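Uncharacterized protein Tm1679 (Thermotoga maritima, PDB 3H3E) is of unknown function but binds zinc and is probably a metal-dependent hydrolase of the metallo-beta-lactamase superfamily. Local coordinates at residues S34-S39 with L57-P62. The protein carries 2 engineered substitutions. Numbering follows the deposited sequence.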
loop_
_atom_site.group_PDB
_atom_site.type_symbol
_atom_site.label_atom_id
_atom_site.label_comp_id
_atom_site.label_asym_id
_atom_site.label_seq_id
_atom_site.Cartn_x
_atom_site.Cartn_y
_atom_site.Cartn_z
ATOM N N SER A 34 2.811 -6.528 -2.901
ATOM C CA SER A 34 3.128 -5.945 -4.202
ATOM C C SER A 34 1.951 -6.189 -5.119
ATOM O O SER A 34 1.446 -7.305 -5.207
ATOM C CB SER A 34 4.408 -6.540 -4.811
ATOM O OG SER A 34 4.535 -6.203 -6.189
ATOM N N VAL A 35 1.509 -5.138 -5.793
ATOM C CA VAL A 35 0.368 -5.233 -6.682
ATOM C C VAL A 35 0.619 -4.419 -7.939
ATOM O O VAL A 35 1.018 -3.262 -7.877
ATOM C CB VAL A 35 -0.931 -4.771 -5.996
ATOM C CG1 VAL A 35 -0.750 -3.419 -5.403
ATOM C CG2 VAL A 35 -2.054 -4.736 -6.982
ATOM N N LEU A 36 0.416 -5.059 -9.084
ATOM C CA LEU A 36 0.519 -4.412 -10.378
ATOM C C LEU A 36 -0.817 -3.765 -10.723
ATOM O O LEU A 36 -1.855 -4.423 -10.746
ATOM C CB LEU A 36 0.894 -5.434 -11.441
ATOM C CG LEU A 36 1.063 -4.917 -12.869
ATOM C CD1 LEU A 36 2.139 -3.854 -12.947
ATOM C CD2 LEU A 36 1.418 -6.088 -13.750
ATOM N N VAL A 37 -0.781 -2.465 -10.978
ATOM C CA VAL A 37 -1.991 -1.710 -11.227
ATOM C C VAL A 37 -1.915 -1.056 -12.581
ATOM O O VAL A 37 -1.348 0.015 -12.719
ATOM C CB VAL A 37 -2.173 -0.615 -10.187
ATOM C CG1 VAL A 37 -3.489 0.106 -10.417
ATOM C CG2 VAL A 37 -2.117 -1.208 -8.794
ATOM N N ASP A 38 -2.489 -1.706 -13.581
ATOM C CA ASP A 38 -2.383 -1.230 -14.946
ATOM C C ASP A 38 -0.917 -1.075 -15.286
ATOM O O ASP A 38 -0.185 -2.056 -15.374
ATOM C CB ASP A 38 -3.116 0.102 -15.111
ATOM C CG ASP A 38 -3.828 0.223 -16.452
ATOM O OD1 ASP A 38 -4.372 -0.795 -16.942
ATOM O OD2 ASP A 38 -3.855 1.346 -17.006
ATOM N N SER A 39 -0.474 0.163 -15.434
ATOM C CA SER A 39 0.857 0.425 -15.975
ATOM C C SER A 39 1.887 0.821 -14.923
ATOM O O SER A 39 2.943 1.359 -15.247
ATOM C CB SER A 39 0.759 1.544 -16.998
ATOM O OG SER A 39 0.003 2.615 -16.456
ATOM N N LEU A 57 2.663 -15.406 -14.592
ATOM C CA LEU A 57 1.586 -14.816 -15.395
ATOM C C LEU A 57 2.104 -14.297 -16.726
ATOM O O LEU A 57 1.350 -13.739 -17.514
ATOM C CB LEU A 57 0.936 -13.658 -14.652
ATOM C CG LEU A 57 0.458 -13.941 -13.239
ATOM C CD1 LEU A 57 0.503 -12.690 -12.394
ATOM C CD2 LEU A 57 -0.936 -14.511 -13.281
ATOM N N GLY A 58 3.400 -14.469 -16.964
ATOM C CA GLY A 58 4.014 -14.030 -18.202
ATOM C C GLY A 58 3.898 -12.534 -18.400
ATOM O O GLY A 58 3.754 -12.064 -19.526
ATOM N N ILE A 59 3.962 -11.791 -17.297
ATOM C CA ILE A 59 3.890 -10.330 -17.326
ATOM C C ILE A 59 5.256 -9.649 -17.250
ATOM O O ILE A 59 6.120 -10.031 -16.454
ATOM C CB ILE A 59 3.063 -9.782 -16.158
ATOM C CG1 ILE A 59 1.637 -10.322 -16.204
ATOM C CG2 ILE A 59 3.030 -8.271 -16.208
ATOM C CD1 ILE A 59 0.930 -10.217 -14.878
ATOM N N ASP A 60 5.433 -8.633 -18.092
ATOM C CA ASP A 60 6.577 -7.736 -18.015
ATOM C C ASP A 60 6.239 -6.582 -17.073
ATOM O O ASP A 60 5.200 -5.948 -17.226
ATOM C CB ASP A 60 6.889 -7.177 -19.395
ATOM C CG ASP A 60 7.267 -8.249 -20.379
ATOM O OD1 ASP A 60 8.206 -9.019 -20.078
ATOM O OD2 ASP A 60 6.630 -8.315 -21.456
ATOM N N LEU A 61 7.101 -6.305 -16.101
ATOM C CA LEU A 61 6.806 -5.226 -15.167
ATOM C C LEU A 61 7.133 -3.893 -15.805
ATOM O O LEU A 61 8.028 -3.805 -16.650
ATOM C CB LEU A 61 7.557 -5.384 -13.845
ATOM C CG LEU A 61 7.372 -6.694 -13.091
ATOM C CD1 LEU A 61 8.178 -6.611 -11.831
ATOM C CD2 LEU A 61 5.915 -6.973 -12.799
ATOM N N PRO A 62 6.411 -2.846 -15.395
ATOM C CA PRO A 62 6.532 -1.544 -16.035
ATOM C C PRO A 62 7.725 -0.779 -15.484
ATOM O O PRO A 62 8.363 -1.177 -14.510
ATOM C CB PRO A 62 5.238 -0.837 -15.628
ATOM C CG PRO A 62 4.545 -1.771 -14.624
ATOM C CD PRO A 62 5.538 -2.783 -14.218
#
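L36, near the end of strand 34-37, faces the irregular loop 57-62 with 7.9 Å between L36 CA and L61 CA, and the two segments come closer at the turn, where S39 CA and P62 CA are 6.0 Å apart. No hydrogen bond joins the two segments, so contact rests on apolar side chains, with L36 buried at its centre. The L36 side chain points its CG away from the backbone N (chi1 -179°), which carries both methyls out from the strand to the loop. There the fork divides its partners: CD2 meets CG2 of I59 tip to tip at 3.7 Å, while CD1 lies against the P62 ring, 3.6 Å from CG and 3.8 Å from CD. I59 offers its CG2 branch rather than its longer CG1 arm. Beyond L36, the P62 ring also rests on the turn backbone, with S39 O near CB and CG. L61 packs instead on F50, L51 and A54 of helix 49-56 and on L18 and L41 of the sheet. G58 ends that helix in a Schellman motif with positive phi, and the chain then continues through I59-P62 into strand 64-66. The contact thus ties strand 34-37 to the helix-to-strand link of a beta-alpha-beta crossover, in which helix 49-56 connects parallel strands 40-42 and 64-66, within the N-terminal sheet of the metallo-beta-lactamase fold and away from the zinc site.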